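Local coordinates for protein ABC transporter (Caldanaerobius, PDB 4G68) that probably serves as the extracellular solute-binding component of an ABC transporter, capturing sugars released from xylan for uptake by a thermophilic bacterium, at residues Ala103-Gln108 with Asn138-Asn142; Thr191-Leu195 with Gly249-Ser253. One frame throughout, in Å; residues are numbered along the deposited sequence.

Overall arrangement
Two loop-to-loop contacts illustrate how a periplasmic-binding-protein fold fastens the turns between its helices and strands. Contact 1 (103-108 with 138-142) joins the loop after strand 98-102 to the short strand 140-141, which pairs antiparallel with strand 144-160 in the mixed sheet; contact 2 (191-195 with 249-253) joins the turns that follow helices 175-187 and 233-248. They lie on opposite sides of the chain's centre, their centres about 15 and 21 Å from it and 35 Å apart, with nearest atoms about 19 Å apart. In sequence contact 1 closes before contact 2 opens. Contact 1 combines a tyrosine hydroxyl bond with a little apolar packing, contact 2 two hydrogen bonds with phenylalanine packing.

Contact 1 of 2, residues Ala103-Gln108 with Asn138-Asn142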
ATOM      1  N   ALA C 103      -4.989   7.018   5.346  1.00 25.71           N
ATOM      2  CA  ALA C 103      -6.338   7.410   5.736  1.00 26.41           C
ATOM      3  C   ALA C 103      -7.106   6.192   6.199  1.00 30.02           C
ATOM      4  O   ALA C 103      -6.719   5.052   5.885  1.00 32.25           O
ATOM      5  CB  ALA C 103      -7.048   8.045   4.564  1.00 29.20           C
ATOM      6  N   GLY C 104      -8.210   6.449   6.907  1.00 30.84           N
ATOM      7  CA  GLY C 104      -9.016   5.388   7.484  1.00 28.93           C
ATOM      8  C   GLY C 104      -8.555   5.061   8.895  1.00 30.06           C
ATOM      9  O   GLY C 104      -8.216   5.972   9.673  1.00 30.68           O
ATOM     10  N   GLY C 105      -8.604   3.766   9.224  1.00 26.53           N
ATOM     11  CA  GLY C 105      -8.162   3.204  10.539  1.00 26.84           C
ATOM     12  C   GLY C 105      -6.856   3.651  11.175  1.00 28.17           C
ATOM     13  O   GLY C 105      -6.834   3.924  12.392  1.00 28.69           O
ATOM     14  N   PHE C 106      -5.780   3.745  10.380  1.00 24.76           N
ATOM     15  CA  PHE C 106      -4.471   4.194  10.897  1.00 21.73           C
ATOM     16  C   PHE C 106      -4.570   5.593  11.449  1.00 23.62           C
ATOM     17  O   PHE C 106      -3.925   5.931  12.435  1.00 22.02           O
ATOM     18  CB  PHE C 106      -3.467   4.213   9.767  1.00 20.89           C
ATOM     19  CG  PHE C 106      -2.077   4.678  10.163  1.00 22.56           C
ATOM     20  CD1 PHE C 106      -1.125   3.751  10.612  1.00 23.25           C
ATOM     21  CD2 PHE C 106      -1.682   6.022  10.008  1.00 22.20           C
ATOM     22  CE1 PHE C 106       0.177   4.164  10.959  1.00 26.00           C
ATOM     23  CE2 PHE C 106      -0.376   6.419  10.322  1.00 22.12           C
ATOM     24  CZ  PHE C 106       0.552   5.492  10.784  1.00 24.70           C
ATOM     25  N   SER C 107      -5.326   6.454  10.770  1.00 24.55           N
ATOM     26  CA  SER C 107      -5.391   7.844  11.228  1.00 26.04           C
ATOM     27  C   SER C 107      -6.577   8.111  12.182  1.00 27.62           C
ATOM     28  O   SER C 107      -6.738   9.233  12.712  1.00 24.69           O
ATOM     29  CB  SER C 107      -5.388   8.811  10.040  1.00 25.95           C
ATOM     30  OG  SER C 107      -4.300   8.547   9.167  1.00 24.20           O
ATOM     31  N   GLN C 108      -7.423   7.097  12.383  1.00 23.89           N
ATOM     32  CA  GLN C 108      -8.649   7.332  13.170  1.00 28.22           C
ATOM     33  C   GLN C 108      -8.306   7.845  14.597  1.00 27.93           C
ATOM     34  O   GLN C 108      -8.902   8.824  15.031  1.00 25.14           O
ATOM     35  CB  GLN C 108      -9.565   6.099  13.208  1.00 27.50           C
ATOM     36  CG  GLN C 108     -10.978   6.419  13.690  1.00 30.58           C
ATOM     37  CD  GLN C 108     -11.866   5.184  13.896  1.00 37.14           C
ATOM     38  OE1 GLN C 108     -11.512   4.058  13.524  1.00 38.61           O
ATOM     39  NE2 GLN C 108     -13.035   5.399  14.497  1.00 37.49           N
ATOM     40  N   ASN C 138     -12.225   7.961   2.737  1.00 30.87           N
ATOM     41  CA  ASN C 138     -11.374   7.453   3.811  1.00 28.98           C
ATOM     42  C   ASN C 138     -10.868   8.500   4.812  1.00 27.14           C
ATOM     43  O   ASN C 138     -10.670   8.158   5.971  1.00 27.75           O
ATOM     44  CB  ASN C 138     -10.228   6.618   3.257  1.00 28.78           C
ATOM     45  CG  ASN C 138     -10.671   5.226   2.900  1.00 29.37           C
ATOM     46  OD1 ASN C 138     -11.391   4.619   3.650  1.00 23.02           O
ATOM     47  ND2 ASN C 138     -10.228   4.714   1.747  1.00 30.85           N
ATOM     48  N   VAL C 139     -10.693   9.748   4.369  1.00 21.40           N
ATOM     49  CA  VAL C 139     -10.329  10.865   5.232  1.00 24.45           C
ATOM     50  C   VAL C 139     -11.545  11.513   5.945  1.00 24.93           C
ATOM     51  O   VAL C 139     -11.390  12.488   6.655  1.00 24.36           O
ATOM     52  CB  VAL C 139      -9.516  11.957   4.468  1.00 25.50           C
ATOM     53  CG1 VAL C 139      -8.200  11.386   3.907  1.00 26.38           C
ATOM     54  CG2 VAL C 139     -10.345  12.576   3.343  1.00 27.46           C
ATOM     55  N   THR C 140     -12.741  10.942   5.752  1.00 23.73           N
ATOM     56  CA  THR C 140     -13.962  11.429   6.387  1.00 22.57           C
ATOM     57  C   THR C 140     -14.192  10.624   7.692  1.00 25.80           C
ATOM     58  O   THR C 140     -14.230   9.389   7.683  1.00 24.82           O
ATOM     59  CB  THR C 140     -15.207  11.301   5.459  1.00 23.31           C
ATOM     60  OG1 THR C 140     -14.977  12.033   4.245  1.00 21.81           O
ATOM     61  CG2 THR C 140     -16.472  11.880   6.134  1.00 22.26           C
ATOM     62  N   TYR C 141     -14.284  11.349   8.807  1.00 23.88           N
ATOM     63  CA  TYR C 141     -14.577  10.752  10.096  1.00 25.67           C
ATOM     64  C   TYR C 141     -15.689  11.562  10.760  1.00 26.83           C
ATOM     65  O   TYR C 141     -15.588  12.795  10.896  1.00 24.92           O
ATOM     66  CB  TYR C 141     -13.339  10.780  10.979  1.00 24.42           C
ATOM     67  CG  TYR C 141     -12.110  10.098  10.404  1.00 25.01           C
ATOM     68  CD1 TYR C 141     -11.723   8.824  10.834  1.00 23.36           C
ATOM     69  CD2 TYR C 141     -11.331  10.740   9.444  1.00 24.74           C
ATOM     70  CE1 TYR C 141     -10.605   8.207  10.300  1.00 23.81           C
ATOM     71  CE2 TYR C 141     -10.201  10.170   8.938  1.00 25.52           C
ATOM     72  CZ  TYR C 141      -9.837   8.894   9.339  1.00 25.91           C
ATOM     73  OH  TYR C 141      -8.689   8.367   8.804  1.00 21.17           O
ATOM     74  N   ASN C 142     -16.740  10.856  11.165  1.00 28.91           N
ATOM     75  CA  ASN C 142     -17.907  11.496  11.748  1.00 29.42           C
ATOM     76  C   ASN C 142     -18.415  12.609  10.809  1.00 26.04           C
ATOM     77  O   ASN C 142     -18.759  13.685  11.260  1.00 27.39           O
ATOM     78  CB  ASN C 142     -17.525  12.076  13.105  1.00 30.95           C
ATOM     79  CG  ASN C 142     -16.885  11.045  14.008  1.00 34.80           C
ATOM     80  OD1 ASN C 142     -17.548  10.096  14.444  1.00 39.36           O
ATOM     81  ND2 ASN C 142     -15.579  11.210  14.286  1.00 32.62           N
TER
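In this solute-binding-protein fold, the connection between strand 98-102 and helix 108-112 is met by a tyrosine from the short strand 140-141, a compact example of a side chain bridging to the backbone of a distant turn. The apolar part starts at the strand's end. Ala-103 directs its methyl between two residues, with CB 3.7 Å from CB of Asn-138 and 3.6 Å from CG1 of Val-139. Behind them, Val-139 also packs on Ala-322 of strand 317-325, the side-chain ND2 of Asn-138 is hydrogen-bonded to Thr-319 O, and Ala-103 shares a backbone hydrogen bond with Val-320, so both halves of the contact lean on the central sheet.

Tyr-141 has the largest area covered by the other segment, 91 Å² for the whole residue. Its CE1 lies 3.7 Å from CB of Gln-108, where helix 108-112 begins, while CB of Ser-107 approaches the tyrosine OH to 3.6 Å; the Ser-107 hydroxyl itself bonds back to Trp-102 O. Gly-104 has phi/psi of 91/-143°, a conformation in which a CB would jam against the preceding carbonyl, and its bare backbone lies close to the incoming hydroxyl.

Polar bonding centres on that glycine. Its carbonyl accepts a weak turn bond from Ser-107 N, 3.1 Å to Gly-104 O, and, near the plane of the tyrosine ring, a short hydrogen bond from Tyr-141 OH, 2.6 Å to Gly-104 O.

Contact 2 of 2, residues Thr191-Leu195 with Gly249-Ser253; sequences TPFAL and GAFDS
Two irregular segments pair here around one backbone hydrogen bond, a worked case of helix ends being joined through the loops that leave them. Gly-249 ends helix 233-248 in a Schellman motif, with phi/psi 87/36°; Ala-250 is still near helical values (-54/-30°), and Phe-251 and Asp-252 then extend. Opposite, Pro-192 (-69/-47°) makes a kink before Phe-193 to Leu-195 run extended. CA atoms of Pro-192 and Ala-250 lie 5.1 Å apart, those of Thr-191 and Asp-252 6.2 Å. Phe-193 N donates to Ala-250 O at 2.9 Å, and Pro-192 CD sits 3.4 Å from that same Ala-250 O.

Side chains complete the join. Thr-191 (chi1 m) donates from OG1 to OD1 of Asp-252 (chi1 m) at 2.6 Å. Phe-193, with chi1 -85° and chi2 -96°, sets CD2 3.8 Å from Ala-250 CB; its CB lies 3.7 Å from Phe-251 CE1. Phe-251, chi1 -44° and chi2 -73°, starts sideways, but its ring end comes nearer to 191-195; the two ring centroids are 5.9 Å apart with planes at 47°, an oblique pair. Leu-195 (t, p) lays CD2 over the Phe-251 face, a CH-pi contact 4.0 Å from the centroid.

Met-245 of helix 233-248 and Ile-182 of helix 175-187 pack around Phe-193 and Ala-250, Phe-255 stacks on Phe-251, and backbone hydrogen bonds of Pro-192 and Ala-194 with Met-274 tie the segment to strand 274-278.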
ATOM      1  N   THR C 191      14.166 -18.543  -7.621  1.00 26.34           N
ATOM      2  CA  THR C 191      13.329 -18.010  -6.530  1.00 27.36           C
ATOM      3  C   THR C 191      11.959 -17.569  -7.095  1.00 27.96           C
ATOM      4  O   THR C 191      11.907 -16.642  -7.918  1.00 29.61           O
ATOM      5  CB  THR C 191      14.042 -16.798  -5.840  1.00 28.70           C
ATOM      6  OG1 THR C 191      15.320 -17.204  -5.353  1.00 31.75           O
ATOM      7  CG2 THR C 191      13.260 -16.273  -4.668  1.00 30.25           C
ATOM      8  N   PRO C 192      10.855 -18.232  -6.677  1.00 26.56           N
ATOM      9  CA  PRO C 192       9.550 -17.944  -7.289  1.00 23.85           C
ATOM     10  C   PRO C 192       9.089 -16.556  -6.896  1.00 22.87           C
ATOM     11  O   PRO C 192       8.625 -15.838  -7.726  1.00 26.86           O
ATOM     12  CB  PRO C 192       8.618 -18.990  -6.619  1.00 26.99           C
ATOM     13  CG  PRO C 192       9.546 -20.134  -6.385  1.00 28.18           C
ATOM     14  CD  PRO C 192      10.802 -19.473  -5.878  1.00 27.85           C
ATOM     15  N   PHE C 193       9.169 -16.222  -5.611  1.00 23.31           N
ATOM     16  CA  PHE C 193       8.751 -14.905  -5.163  1.00 25.74           C
ATOM     17  C   PHE C 193       9.911 -14.240  -4.419  1.00 27.87           C
ATOM     18  O   PHE C 193      10.530 -14.878  -3.552  1.00 26.20           O
ATOM     19  CB  PHE C 193       7.589 -14.997  -4.156  1.00 24.40           C
ATOM     20  CG  PHE C 193       6.215 -15.094  -4.770  1.00 23.02           C
ATOM     21  CD1 PHE C 193       5.403 -13.937  -4.958  1.00 20.71           C
ATOM     22  CD2 PHE C 193       5.671 -16.339  -5.091  1.00 20.78           C
ATOM     23  CE1 PHE C 193       4.132 -14.063  -5.527  1.00 16.54           C
ATOM     24  CE2 PHE C 193       4.376 -16.444  -5.600  1.00 20.86           C
ATOM     25  CZ  PHE C 193       3.605 -15.317  -5.796  1.00 19.67           C
ATOM     26  N   ALA C 194      10.181 -12.968  -4.736  1.00 29.35           N
ATOM     27  CA  ALA C 194      11.033 -12.139  -3.889  1.00 28.20           C
ATOM     28  C   ALA C 194      10.152 -11.607  -2.800  1.00 25.71           C
ATOM     29  O   ALA C 194       9.314 -10.758  -3.094  1.00 24.00           O
ATOM     30  CB  ALA C 194      11.615 -10.966  -4.670  1.00 30.05           C
ATOM     31  N   LEU C 195      10.319 -12.092  -1.562  1.00 20.85           N
ATOM     32  CA  LEU C 195       9.597 -11.437  -0.411  1.00 23.50           C
ATOM     33  C   LEU C 195      10.546 -10.951   0.734  1.00 23.77           C
ATOM     34  O   LEU C 195      11.436 -11.705   1.141  1.00 26.68           O
ATOM     35  CB  LEU C 195       8.468 -12.325   0.111  1.00 20.47           C
ATOM     36  CG  LEU C 195       7.793 -11.958   1.436  1.00 20.45           C
ATOM     37  CD1 LEU C 195       7.001 -10.632   1.347  1.00 16.21           C
ATOM     38  CD2 LEU C 195       6.939 -13.079   1.999  1.00 21.00           C
ATOM     39  N   GLY C 249       7.662 -23.697  -1.533  1.00 31.61           N
ATOM     40  CA  GLY C 249       8.997 -23.073  -1.630  1.00 26.24           C
ATOM     41  C   GLY C 249       8.928 -21.794  -2.468  1.00 29.78           C
ATOM     42  O   GLY C 249       9.849 -21.487  -3.239  1.00 28.83           O
ATOM     43  N   ALA C 250       7.818 -21.064  -2.333  1.00 27.76           N
ATOM     44  CA  ALA C 250       7.731 -19.715  -2.917  1.00 25.99           C
ATOM     45  C   ALA C 250       8.860 -18.743  -2.508  1.00 27.30           C
ATOM     46  O   ALA C 250       9.219 -17.876  -3.290  1.00 25.63           O
ATOM     47  CB  ALA C 250       6.374 -19.107  -2.631  1.00 24.34           C
ATOM     48  N   PHE C 251       9.432 -18.885  -1.303  1.00 27.78           N
ATOM     49  CA  PHE C 251      10.320 -17.837  -0.752  1.00 29.24           C
ATOM     50  C   PHE C 251      11.743 -18.308  -0.521  1.00 29.77           C
ATOM     51  O   PHE C 251      11.958 -19.457  -0.144  1.00 34.58           O
ATOM     52  CB  PHE C 251       9.701 -17.163   0.509  1.00 28.62           C
ATOM     53  CG  PHE C 251       8.203 -16.838   0.336  1.00 27.17           C
ATOM     54  CD1 PHE C 251       7.779 -15.764  -0.496  1.00 25.91           C
ATOM     55  CD2 PHE C 251       7.205 -17.634   0.966  1.00 24.03           C
ATOM     56  CE1 PHE C 251       6.419 -15.532  -0.705  1.00 23.62           C
ATOM     57  CE2 PHE C 251       5.860 -17.383   0.765  1.00 24.66           C
ATOM     58  CZ  PHE C 251       5.453 -16.344  -0.057  1.00 23.88           C
ATOM     59  N   ASP C 252      12.712 -17.432  -0.728  1.00 30.88           N
ATOM     60  CA  ASP C 252      14.099 -17.728  -0.381  1.00 34.29           C
ATOM     61  C   ASP C 252      14.196 -18.090   1.110  1.00 36.99           C
ATOM     62  O   ASP C 252      13.416 -17.601   1.921  1.00 38.39           O
ATOM     63  CB  ASP C 252      14.996 -16.536  -0.650  1.00 39.00           C
ATOM     64  CG  ASP C 252      15.420 -16.423  -2.118  1.00 44.97           C
ATOM     65  OD1 ASP C 252      15.761 -17.446  -2.782  1.00 45.87           O
ATOM     66  OD2 ASP C 252      15.436 -15.270  -2.611  1.00 50.28           O
ATOM     67  N   SER C 253      15.152 -18.934   1.468  1.00 38.03           N
ATOM     68  CA  SER C 253      15.355 -19.341   2.872  1.00 39.12           C
ATOM     69  C   SER C 253      15.312 -18.164   3.918  1.00 34.69           C
ATOM     70  O   SER C 253      14.578 -18.222   4.908  1.00 37.02           O
ATOM     71  CB  SER C 253      16.652 -20.181   2.992  1.00 38.16           C
ATOM     72  OG  SER C 253      16.698 -21.240   2.016  1.00 49.42           O
TER